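Local coordinates for protein NleG5-1 effector (Enterobacteria phage YYZ-2008, PDB 5VGC) that probably acts as a ubiquitin-protein transferase, consistent with its place in the RING clan, and binds calcium ions, at residues Y113-L118 and K178-H183; D120-C125 and A172-V177; S186-S189 and S193-V196. The protein carries 1 engineered substitution. All coordinates share one frame; numbering follows the deposited sequence. Where two conformers were deposited one is given.

In the fold
From the N terminus, all three contacts fall in the C-terminal NleG region, well beyond the small sheet 37-41, 44-50 and 57-60. Helix 111-125 enters first and supplies one side of two contacts. Contact 1 joins its early turns to the loop that follows helix 170-178, closing a loop of 59 residues; contact 2, nested inside, sets the later turns of the same helix against helix 170-178. Contact 3 comes afterwards in series and closes only three residues before strand 195-196. The loops of contacts 1 and 3 meet through a probable hydrogen bond from His-183 N to Glu-188 O, while Ile-195 packs against both helices, touching Leu-118, Cys-125 and Leu-173.

Contact 1: Y113-L118 and K178-H183; sequences YQLEEL and KTRAAH. With CA (calcium ion), chain E.
Arg-180 NH1 donates to Lys-178 O at 2.9 Å, folding the guanidinium back over the turn that ends helix 170-178 and bringing it to Leu-115 on helix 111-125. The bond is moderately bent (146° at the hydrogen), with the donor tilted out of the carbonyl plane. Two more groups hold the same guanidinium: NE bonds to Ser-111 OG and NH2 weakly to Asn-112 OD1, both in the first turn of helix 111-125. With all three nitrogens engaged, one of them weakly, the planar group has little freedom to rotate. No hydrogen bond crosses between the segments; the Leu-115 methyl CD2 rests 4.1 Å from Arg-180 NH2, approaching the guanidinium obliquely, and the two side chains cross at about a right angle. The first torsion of Leu-115 (chi1 -167°) swings its branch toward the other segment, where the methyls part: CD2 goes to the arginine, whereas CD1 lies 4.5 Å from Lys-178 CA and also packs on Val-177. The lysine chain runs outward and leaves only its root here. For Arg-180, a bend at chi2 (76°) turns the chain toward helix 111-125. With positive phi, Arg-180 is the C-prime residue of the Schellman motif that ends the helix, Ala-181 N bonding to Leu-176 O and Arg-180 N to Val-177 O. Arg-180 O binds a calcium ion at 2.5 Å, which also has a water ligand; one residue thus joins the helix end, helix 111-125 and a metal. Tyr-113, Gln-114 and Glu-117 pack on Gly-88, Tyr-56 and His-87 of the second subunit. The contact lies at the surface, where the start of helix 111-125 meets the end of helix 170-178, and the loop continues to His-183, hydrogen-bonded to Arg-157 of strand 152-157.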
ATOM      1  N   TYR A 113      -5.608  15.086   5.092  1.00 26.72           N
ATOM      2  CA  TYR A 113      -6.734  15.848   4.573  1.00 28.17           C
ATOM      3  C   TYR A 113      -7.921  15.828   5.533  1.00 26.71           C
ATOM      4  O   TYR A 113      -8.725  16.749   5.585  1.00 27.62           O
ATOM      5  CB  TYR A 113      -7.059  15.350   3.153  1.00 30.62           C
ATOM      6  CG  TYR A 113      -5.805  15.420   2.266  1.00 32.16           C
ATOM      7  CD1 TYR A 113      -5.418  16.613   1.659  1.00 35.80           C
ATOM      8  CD2 TYR A 113      -4.994  14.294   2.068  1.00 31.04           C
ATOM      9  CE1 TYR A 113      -4.283  16.684   0.877  1.00 37.90           C
ATOM     10  CE2 TYR A 113      -3.853  14.353   1.293  1.00 32.81           C
ATOM     11  CZ  TYR A 113      -3.501  15.550   0.692  1.00 36.53           C
ATOM     12  OH  TYR A 113      -2.366  15.622  -0.089  1.00 38.85           O
ATOM     13  N   GLN A 114      -8.039  14.741   6.303  1.00 24.93           N
ATOM     14  CA  GLN A 114      -9.180  14.531   7.230  1.00 24.20           C
ATOM     15  C   GLN A 114      -8.936  15.111   8.665  1.00 22.06           C
ATOM     16  O   GLN A 114      -9.871  15.262   9.501  1.00 21.67           O
ATOM     17  CB  GLN A 114      -9.383  13.032   7.355  1.00 25.41           C
ATOM     18  CG  GLN A 114      -9.783  12.341   6.068  1.00 29.80           C
ATOM     19  CD  GLN A 114      -9.909  10.845   6.212  1.00 34.98           C
ATOM     20  OE1 GLN A 114      -9.560  10.269   7.251  1.00 49.43           O
ATOM     21  NE2 GLN A 114     -10.415  10.200   5.169  1.00 39.46           N
ATOM     22  N   LEU A 115      -7.673  15.401   8.924  1.00 21.90           N
ATOM     23  CA  LEU A 115      -7.235  15.671  10.285  1.00 23.37           C
ATOM     24  C   LEU A 115      -7.937  16.855  10.969  1.00 25.46           C
ATOM     25  O   LEU A 115      -8.434  16.733  12.109  1.00 23.41           O
ATOM     26  CB  LEU A 115      -5.714  15.888  10.331  1.00 24.85           C
ATOM     27  CG  LEU A 115      -5.084  15.869  11.701  1.00 26.83           C
ATOM     28  CD1 LEU A 115      -5.119  14.466  12.305  1.00 26.54           C
ATOM     29  CD2 LEU A 115      -3.649  16.363  11.614  1.00 32.77           C
ATOM     30  N   GLU A 116      -7.954  17.997  10.270  1.00 32.07           N
ATOM     31  CA  GLU A 116      -8.479  19.256  10.819  1.00 36.90           C
ATOM     32  C   GLU A 116      -9.977  19.135  11.154  1.00 32.78           C
ATOM     33  O   GLU A 116     -10.399  19.513  12.257  1.00 32.21           O
ATOM     34  CB  GLU A 116      -8.194  20.441   9.876  1.00 48.46           C
ATOM     35  CG  GLU A 116      -6.987  21.290  10.261  1.00 70.87           C
ATOM     36  CD  GLU A 116      -7.392  22.597  10.940  1.00112.63           C
ATOM     37  OE1 GLU A 116      -8.057  22.534  11.998  1.00112.62           O
ATOM     38  OE2 GLU A 116      -7.053  23.687  10.417  1.00120.97           O
ATOM     39  N   GLU A 117     -10.741  18.589  10.212  1.00 29.94           N
ATOM     40  CA  GLU A 117     -12.137  18.224  10.423  1.00 31.72           C
ATOM     41  C   GLU A 117     -12.349  17.309  11.665  1.00 29.24           C
ATOM     42  O   GLU A 117     -13.230  17.563  12.520  1.00 34.57           O
ATOM     43  CB  GLU A 117     -12.687  17.592   9.131  1.00 38.51           C
ATOM     44  CG  GLU A 117     -14.031  16.870   9.240  1.00 52.28           C
ATOM     45  CD  GLU A 117     -14.815  16.775   7.942  1.00 57.63           C
ATOM     46  OE1 GLU A 117     -14.488  17.516   6.989  1.00 67.44           O
ATOM     47  OE2 GLU A 117     -15.767  15.960   7.899  1.00 52.54           O
ATOM     48  N   LEU A 118     -11.530  16.268  11.771  1.00 24.40           N
ATOM     49  CA  LEU A 118     -11.624  15.318  12.875  1.00 22.11           C
ATOM     50  C   LEU A 118     -11.322  15.988  14.242  1.00 21.12           C
ATOM     51  O   LEU A 118     -12.084  15.827  15.243  1.00 21.95           O
ATOM     52  CB  LEU A 118     -10.680  14.144  12.610  1.00 20.96           C
ATOM     53  CG  LEU A 118     -10.652  12.958  13.552  1.00 20.85           C
ATOM     54  CD1 LEU A 118     -12.046  12.418  13.791  1.00 22.48           C
ATOM     55  CD2 LEU A 118      -9.781  11.896  12.911  1.00 23.26           C
ATOM     56  N   LYS A 178      -3.852  12.204  16.132  1.00 13.79           N
ATOM     57  CA  LYS A 178      -2.598  12.779  15.629  1.00 12.10           C
ATOM     58  C   LYS A 178      -1.510  11.753  15.308  1.00 11.15           C
ATOM     59  O   LYS A 178      -0.716  11.964  14.398  1.00 11.11           O
ATOM     60  CB  LYS A 178      -2.071  13.837  16.575  1.00 13.56           C
ATOM     61  CG  LYS A 178      -2.887  15.139  16.552  1.00 15.83           C
ATOM     62  CD  LYS A 178      -2.200  16.158  17.438  1.00 18.55           C
ATOM     63  CE  LYS A 178      -2.856  17.512  17.453  1.00 22.23           C
ATOM     64  NZ  LYS A 178      -2.002  18.415  18.277  1.00 24.92           N
ATOM     65  N   THR A 179      -1.472  10.643  16.042  1.00 10.78           N
ATOM     66  CA  THR A 179      -0.544   9.556  15.746  1.00  9.86           C
ATOM     67  C   THR A 179      -1.142   8.557  14.754  1.00  9.20           C
ATOM     68  O   THR A 179      -0.527   7.529  14.499  1.00  9.00           O
ATOM     69  CB  THR A 179      -0.090   8.800  17.022  1.00 11.85           C
ATOM     70  OG1 THR A 179      -1.208   8.159  17.649  1.00 12.83           O
ATOM     71  CG2 THR A 179       0.592   9.744  18.015  1.00 15.77           C
ATOM     72  N   ARG A 180      -2.327   8.834  14.185  1.00  9.33           N
ATOM     73  CA  ARG A 180      -2.951   7.906  13.233  1.00  8.88           C
ATOM     74  C   ARG A 180      -3.096   6.479  13.825  1.00  9.40           C
ATOM     75  O   ARG A 180      -3.064   5.473  13.094  1.00  9.02           O
ATOM     76  CB  ARG A 180      -2.148   7.884  11.898  1.00  9.33           C
ATOM     77  CG  ARG A 180      -2.386   9.071  10.972  1.00  9.73           C
ATOM     78  CD  ARG A 180      -1.694  10.349  11.428  1.00 10.48           C
ATOM     79  NE  ARG A 180      -1.841  11.424  10.433  1.00 13.00           N
ATOM     80  CZ  ARG A 180      -1.344  12.657  10.558  1.00 14.51           C
ATOM     81  NH1 ARG A 180      -0.665  13.007  11.649  1.00 18.46           N
ATOM     82  NH2 ARG A 180      -1.531  13.553   9.591  1.00 16.84           N
ATOM     83  N   ALA A 181      -3.282   6.395  15.146  1.00 10.22           N
ATOM     84  CA  ALA A 181      -3.366   5.095  15.818  1.00  9.90           C
ATOM     85  C   ALA A 181      -4.735   4.487  15.594  1.00 10.77           C
ATOM     86  O   ALA A 181      -5.742   5.198  15.400  1.00 11.06           O
ATOM     87  CB  ALA A 181      -3.132   5.230  17.312  1.00 10.50           C
ATOM     88  N   ALA A 182      -4.763   3.155  15.639  1.00 13.12           N
ATOM     89  CA  ALA A 182      -5.978   2.395  15.459  1.00 13.39           C
ATOM     90  C   ALA A 182      -6.941   2.580  16.661  1.00 12.69           C
ATOM     91  O   ALA A 182      -6.527   2.910  17.775  1.00 11.09           O
ATOM     92  CB  ALA A 182      -5.613   0.937  15.275  1.00 16.71           C
ATOM     93  N   HIS A 183      -8.227   2.366  16.405  1.00 14.54           N
ATOM     94  CA  HIS A 183      -9.260   2.415  17.436  1.00 11.93           C
ATOM     95  C   HIS A 183      -8.934   1.318  18.430  1.00 12.85           C
ATOM     96  O   HIS A 183      -8.758   0.162  18.022  1.00 12.01           O
ATOM     97  CB  HIS A 183     -10.655   2.190  16.805  1.00 12.03           C
ATOM     98  CG  HIS A 183     -11.797   2.407  17.746  1.00 14.64           C
ATOM     99  ND1 HIS A 183     -11.988   1.645  18.877  1.00 18.45           N
ATOM    100  CD2 HIS A 183     -12.815   3.296  17.724  1.00 17.29           C
ATOM    101  CE1 HIS A 183     -13.062   2.062  19.520  1.00 15.66           C
ATOM    102  NE2 HIS A 183     -13.581   3.065  18.843  1.00 16.48           N
TER
HETATM  103 CA    CA E 303      -2.919   3.725  11.375  1.00 44.54          CA
HETATM  104  O   HOH W   1      -5.174   3.284  11.772  1.00 21.60           O

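Contact 2: D120-C125 and A172-V177; sequences DKIEVC and ALIHLV
Ile-122 leaves helix 120-125 with its CB directed at helix 172-177, and every carbon beyond that point finds a partner there. At the first branch CG2 stands anti to the backbone N and reaches Ile-174 CG1 at 4.2 Å. CG1, placed beside the backbone N (chi1 -74°), turns the other way and meets Leu-173 CD2 at 3.9 Å. The chain then extends (chi2 168°), and the terminal CD1 enters between two residues one turn apart: it lies 3.9 Å from Leu-173 CG and 3.9 Å from Val-177 CG2. Leu-173 therefore takes the isoleucine along its branch, the two side chains meeting at a slant, while Val-177 offers only the methyl that stands beside its own backbone N. No hydrogen bond crosses; hydrophobic contact among mostly buried side chains joins the helices. Between these segments Ile-122 makes all the close contacts from its helix; the segment axes approach to 10.7 Å and run nearly antiparallel (169°). Leu-115 and Leu-118, on Val-177, and Leu-119, on Ile-174, extend the interface. Near the edge, Glu-123 OE1 forms a salt bridge with Lys-170 at the start of helix 170-178. The pair of helices lies against the antiparallel sheet: Val-154 of strand 152-157 touches both Ile-122 and Leu-173, Met-156 also touches Leu-173, and Ile-195 of strand 195-196 packs against Leu-173 and Cys-125.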
ATOM      1  N   ASP A 120     -11.417  19.231  14.856  1.00 27.41           N
ATOM      2  CA  ASP A 120     -12.535  20.162  15.080  1.00 32.92           C
ATOM      3  C   ASP A 120     -13.741  19.434  15.656  1.00 29.78           C
ATOM      4  O   ASP A 120     -14.360  19.934  16.620  1.00 30.48           O
ATOM      5  CB  ASP A 120     -12.938  20.926  13.792  1.00 37.87           C
ATOM      6  CG  ASP A 120     -11.993  22.081  13.467  1.00 45.94           C
ATOM      7  OD1 ASP A 120     -11.089  22.393  14.274  1.00 57.74           O
ATOM      8  OD2 ASP A 120     -12.151  22.693  12.387  1.00 66.45           O
ATOM      9  N   LYS A 121     -14.082  18.268  15.099  1.00 26.05           N
ATOM     10  CA  LYS A 121     -15.220  17.538  15.660  1.00 25.91           C
ATOM     11  C   LYS A 121     -14.959  17.080  17.088  1.00 24.84           C
ATOM     12  O   LYS A 121     -15.868  17.165  17.941  1.00 29.28           O
ATOM     13  CB  LYS A 121     -15.672  16.370  14.809  1.00 25.41           C
ATOM     14  CG  LYS A 121     -16.958  15.755  15.334  1.00 28.01           C
ATOM     15  CD  LYS A 121     -17.736  15.063  14.246  1.00 32.37           C
ATOM     16  CE  LYS A 121     -19.085  14.611  14.778  1.00 37.40           C
ATOM     17  NZ  LYS A 121     -19.614  13.552  13.861  1.00 44.22           N
ATOM     18  N   ILE A 122     -13.744  16.613  17.374  1.00 23.33           N
ATOM     19  CA  ILE A 122     -13.433  16.274  18.781  1.00 24.03           C
ATOM     20  C   ILE A 122     -13.693  17.513  19.655  1.00 27.05           C
ATOM     21  O   ILE A 122     -14.498  17.475  20.633  1.00 29.09           O
ATOM     22  CB  ILE A 122     -11.995  15.739  18.948  1.00 22.37           C
ATOM     23  CG1 ILE A 122     -11.938  14.309  18.399  1.00 22.25           C
ATOM     24  CG2 ILE A 122     -11.558  15.771  20.412  1.00 24.05           C
ATOM     25  CD1 ILE A 122     -10.541  13.756  18.237  1.00 24.67           C
ATOM     26  N   GLU A 123     -13.031  18.602  19.258  1.00 27.34           N
ATOM     27  CA  GLU A 123     -13.186  19.867  19.960  1.00 30.92           C
ATOM     28  C   GLU A 123     -14.668  20.239  20.201  1.00 31.42           C
ATOM     29  O   GLU A 123     -15.050  20.619  21.307  1.00 31.53           O
ATOM     30  CB  GLU A 123     -12.466  20.981  19.198  1.00 35.55           C
ATOM     31  CG  GLU A 123     -12.121  22.195  20.024  1.00 47.94           C
ATOM     32  CD  GLU A 123     -11.219  21.860  21.180  1.00 51.66           C
ATOM     33  OE1 GLU A 123     -11.515  22.368  22.281  1.00 67.65           O
ATOM     34  OE2 GLU A 123     -10.230  21.090  21.001  1.00 42.81           O
ATOM     35  N   VAL A 124     -15.499  20.113  19.176  1.00 29.89           N
ATOM     36  CA  VAL A 124     -16.923  20.405  19.353  1.00 31.33           C
ATOM     37  C   VAL A 124     -17.565  19.415  20.312  1.00 28.91           C
ATOM     38  O   VAL A 124     -18.344  19.833  21.174  1.00 33.99           O
ATOM     39  CB  VAL A 124     -17.691  20.450  18.000  1.00 38.57           C
ATOM     40  CG1 VAL A 124     -19.211  20.458  18.203  1.00 40.41           C
ATOM     41  CG2 VAL A 124     -17.259  21.678  17.182  1.00 40.59           C
ATOM     42  N   CYS A 125     -17.262  18.117  20.183  1.00 25.71           N
ATOM     43  CA  CYS A 125     -18.014  17.112  20.948  1.00 22.07           C
ATOM     44  C   CYS A 125     -17.568  16.967  22.404  1.00 19.17           C
ATOM     45  O   CYS A 125     -18.319  16.425  23.232  1.00 18.21           O
ATOM     46  CB  CYS A 125     -17.976  15.755  20.244  1.00 22.59           C
ATOM     47  SG  CYS A 125     -18.960  15.657  18.723  1.00 25.75           S
ATOM     48  N   ALA A 172      -6.332  12.211  25.073  1.00 23.21           N
ATOM     49  CA  ALA A 172      -6.021  10.869  24.589  1.00 20.59           C
ATOM     50  C   ALA A 172      -6.544  10.692  23.174  1.00 24.78           C
ATOM     51  O   ALA A 172      -5.832  10.184  22.308  1.00 20.74           O
ATOM     52  CB  ALA A 172      -6.611   9.814  25.500  1.00 25.22           C
ATOM     53  N   LEU A 173      -7.787  11.118  22.940  1.00 17.17           N
ATOM     54  CA  LEU A 173      -8.342  11.024  21.579  1.00 14.31           C
ATOM     55  C   LEU A 173      -7.517  11.843  20.552  1.00 12.39           C
ATOM     56  O   LEU A 173      -7.195  11.362  19.431  1.00 11.79           O
ATOM     57  CB  LEU A 173      -9.814  11.458  21.564  1.00 14.87           C
ATOM     58  CG  LEU A 173     -10.725  10.676  20.627  1.00 24.75           C
ATOM     59  CD1 LEU A 173     -10.683   9.190  20.965  1.00 32.18           C
ATOM     60  CD2 LEU A 173     -12.133  11.240  20.743  1.00 29.44           C
ATOM     61  N   ILE A 174      -7.171  13.071  20.958  1.00 12.99           N
ATOM     62  CA  ILE A 174      -6.273  13.902  20.158  1.00 13.75           C
ATOM     63  C   ILE A 174      -4.935  13.182  19.851  1.00 15.01           C
ATOM     64  O   ILE A 174      -4.447  13.204  18.685  1.00 15.70           O
ATOM     65  CB  ILE A 174      -6.049  15.274  20.798  1.00 15.88           C
ATOM     66  CG1 ILE A 174      -7.351  16.091  20.655  1.00 16.65           C
ATOM     67  CG2 ILE A 174      -4.866  16.009  20.113  1.00 17.98           C
ATOM     68  CD1 ILE A 174      -7.393  17.375  21.457  1.00 19.16           C
ATOM     69  N   HIS A 175      -4.363  12.542  20.870  0.50 13.40           N
ATOM     70  CA  HIS A 175      -3.154  11.742  20.703  0.50 13.24           C
ATOM     71  C   HIS A 175      -3.357  10.560  19.750  0.50 14.66           C
ATOM     72  O   HIS A 175      -2.498  10.305  18.899  0.50 17.70           O
ATOM     73  CB  HIS A 175      -2.655  11.246  22.052  0.50 12.95           C
ATOM     74  CG  HIS A 175      -1.421  10.407  21.975  0.50 13.74           C
ATOM     75  ND1 HIS A 175      -1.446   9.036  22.103  0.50 13.33           N
ATOM     76  CD2 HIS A 175      -0.122  10.748  21.806  0.50 16.01           C
ATOM     77  CE1 HIS A 175      -0.216   8.565  22.009  0.50 16.07           C
ATOM     78  NE2 HIS A 175       0.607   9.584  21.832  0.50 17.79           N
ATOM     79  N   LEU A 176      -4.476   9.850  19.877  1.00 11.91           N
ATOM     80  CA  LEU A 176      -4.769   8.719  18.978  1.00 13.29           C
ATOM     81  C   LEU A 176      -4.904   9.190  17.535  1.00 18.01           C
ATOM     82  O   LEU A 176      -4.334   8.547  16.612  1.00 23.43           O
ATOM     83  CB  LEU A 176      -6.053   7.979  19.359  1.00 11.76           C
ATOM     84  CG  LEU A 176      -6.073   7.227  20.683  1.00 10.93           C
ATOM     85  CD1 LEU A 176      -7.468   6.680  20.962  1.00 12.85           C
ATOM     86  CD2 LEU A 176      -5.061   6.119  20.722  1.00 12.07           C
ATOM     87  N   VAL A 177      -5.646  10.288  17.343  1.00 13.59           N
ATOM     88  CA  VAL A 177      -5.864  10.797  15.986  1.00 16.14           C
ATOM     89  C   VAL A 177      -4.551  11.341  15.385  1.00 14.80           C
ATOM     90  O   VAL A 177      -4.163  10.953  14.260  1.00 14.59           O
ATOM     91  CB  VAL A 177      -6.995  11.856  15.956  1.00 26.28           C
ATOM     92  CG1 VAL A 177      -7.047  12.605  14.622  1.00 47.17           C
ATOM     93  CG2 VAL A 177      -8.320  11.189  16.239  1.00 23.40           C
TER

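Contact 3: S186-S189 and S193-V196; sequences SRES and SMIV
Met-194 reaches residues 186-189 with its terminal methyl group, CE, which lies 3.3 Å from Ser-189 O and 3.4 Å from Glu-188 OE1. Its conformation explains this reach: CG is placed anti to the carbonyl carbon (chi1 -66°), and the remainder is extended, carrying SD and CE away from the 3-10 segment. Met-194 SD passes Ser-189 O at 3.8 Å, so the end of the methionine runs beside that carbonyl. Glu-188 reaches back with a chain of similar shape, CG beside its backbone N and the rest extended, and the two side chains meet at a slant; its CB is also near the methyl, 4.2 Å from Met-194 CE. Across these two segments the methyl's nearest neighbours are two oxygens, and no hydrogen bond links the segments. The carboxylate is positioned by other groups. OE1 accepts from Met-160 N, its strongest partner, and weakly from Ser-186 OG at 3.0 Å. The serine hydroxyl in turn takes a weak bond from Glu-188 N at 3.3 Å, its chi1 of 72° setting OG between the amide and the carboxylate of the same glutamate. The nearest side-chain atom of Ser-189 is about 5 Å from a bound calcium ion. The contact closes a short loop, with three residues between its segments, at the margin of the sheet: Met-194 packs on Met-156 and Met-160 and its backbone is bonded to Arg-157, after which the short, weakly bonded strand about 195-196 runs antiparallel to strand 152-157, with Ile-195 packed on helix 111-125.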
ATOM      1  N   SER A 186     -11.875  -1.788  17.988  1.00 25.22           N
ATOM      2  CA  SER A 186     -12.082  -2.380  16.661  1.00 25.74           C
ATOM      3  C   SER A 186     -10.817  -2.441  15.797  1.00 24.23           C
ATOM      4  O   SER A 186     -10.791  -3.174  14.801  1.00 24.00           O
ATOM      5  CB  SER A 186     -13.201  -1.634  15.904  1.00 24.85           C
ATOM      6  OG  SER A 186     -12.792  -0.350  15.487  1.00 21.08           O
ATOM      7  N   ARG A 187      -9.788  -1.671  16.169  1.00 24.08           N
ATOM      8  CA  ARG A 187      -8.564  -1.497  15.367  1.00 28.16           C
ATOM      9  C   ARG A 187      -8.785  -0.845  13.979  1.00 32.12           C
ATOM     10  O   ARG A 187      -7.893  -0.877  13.122  1.00 29.72           O
ATOM     11  CB  ARG A 187      -7.765  -2.792  15.235  1.00 26.61           C
ATOM     12  CG  ARG A 187      -7.798  -3.679  16.456  1.00 28.06           C
ATOM     13  CD  ARG A 187      -7.278  -3.047  17.714  1.00 27.57           C
ATOM     14  NE  ARG A 187      -5.852  -2.742  17.638  1.00 31.41           N
ATOM     15  CZ  ARG A 187      -5.158  -2.051  18.549  1.00 36.80           C
ATOM     16  NH1 ARG A 187      -5.744  -1.558  19.653  1.00 42.61           N
ATOM     17  NH2 ARG A 187      -3.850  -1.840  18.363  1.00 30.57           N
ATOM     18  N   GLU A 188      -9.956  -0.238  13.769  1.00 25.15           N
ATOM     19  CA  GLU A 188     -10.243   0.500  12.551  1.00 25.38           C
ATOM     20  C   GLU A 188      -9.573   1.868  12.671  1.00 29.18           C
ATOM     21  O   GLU A 188      -9.155   2.286  13.763  1.00 28.66           O
ATOM     22  CB  GLU A 188     -11.753   0.711  12.387  1.00 25.03           C
ATOM     23  CG  GLU A 188     -12.569  -0.565  12.258  1.00 27.42           C
ATOM     24  CD  GLU A 188     -14.073  -0.363  12.444  1.00 26.89           C
ATOM     25  OE1 GLU A 188     -14.481   0.574  13.136  1.00 25.36           O
ATOM     26  OE2 GLU A 188     -14.869  -1.159  11.893  1.00 31.53           O
ATOM     27  N   SER A 189      -9.468   2.562  11.545  1.00 26.63           N
ATOM     28  CA  SER A 189      -9.009   3.944  11.546  1.00 21.06           C
ATOM     29  C   SER A 189     -10.101   4.797  12.169  1.00 20.16           C
ATOM     30  O   SER A 189     -11.280   4.634  11.858  1.00 21.77           O
ATOM     31  CB  SER A 189      -8.671   4.421  10.134  1.00 20.62           C
ATOM     32  OG  SER A 189      -7.290   4.208   9.863  1.00 23.37           O
ATOM     33  N   SER A 193     -17.313  10.200  11.910  1.00 21.46           N
ATOM     34  CA  SER A 193     -18.608   9.604  12.237  1.00 22.21           C
ATOM     35  C   SER A 193     -18.587   8.799  13.559  1.00 20.90           C
ATOM     36  O   SER A 193     -19.632   8.626  14.195  1.00 21.54           O
ATOM     37  CB  SER A 193     -19.094   8.744  11.084  1.00 23.34           C
ATOM     38  OG  SER A 193     -18.081   7.841  10.758  1.00 22.06           O
ATOM     39  N   MET A 194     -17.406   8.322  13.964  1.00 23.48           N
ATOM     40  CA  MET A 194     -17.254   7.669  15.281  1.00 21.80           C
ATOM     41  C   MET A 194     -17.372   8.614  16.485  1.00 20.24           C
ATOM     42  O   MET A 194     -17.663   8.134  17.596  1.00 19.43           O
ATOM     43  CB  MET A 194     -15.929   6.904  15.370  1.00 21.64           C
ATOM     44  CG  MET A 194     -15.818   5.715  14.427  1.00 24.09           C
ATOM     45  SD  MET A 194     -14.105   5.162  14.324  1.00 24.50           S
ATOM     46  CE  MET A 194     -14.255   3.977  13.005  1.00 28.40           C
ATOM     47  N   ILE A 195     -17.143   9.921  16.263  1.00 20.44           N
ATOM     48  CA  ILE A 195     -17.140  10.916  17.335  1.00 19.85           C
ATOM     49  C   ILE A 195     -18.547  11.429  17.450  1.00 21.67           C
ATOM     50  O   ILE A 195     -19.175  11.696  16.430  1.00 25.78           O
ATOM     51  CB  ILE A 195     -16.235  12.132  17.049  1.00 20.10           C
ATOM     52  CG1 ILE A 195     -14.880  11.709  16.499  1.00 20.98           C
ATOM     53  CG2 ILE A 195     -16.009  12.961  18.299  1.00 19.02           C
ATOM     54  CD1 ILE A 195     -14.090  10.828  17.405  1.00 20.18           C
ATOM     55  N   VAL A 196     -19.051  11.552  18.678  1.00 22.00           N
ATOM     56  CA  VAL A 196     -20.437  11.984  18.902  1.00 27.54           C
ATOM     57  C   VAL A 196     -20.551  12.898  20.111  1.00 24.96           C
ATOM     58  O   VAL A 196     -19.764  12.779  21.057  1.00 21.80           O
ATOM     59  CB  VAL A 196     -21.406  10.777  19.062  1.00 34.72           C
ATOM     60  CG1 VAL A 196     -21.460   9.951  17.788  1.00 43.39           C
ATOM     61  CG2 VAL A 196     -21.020   9.875  20.220  1.00 32.69           C
TER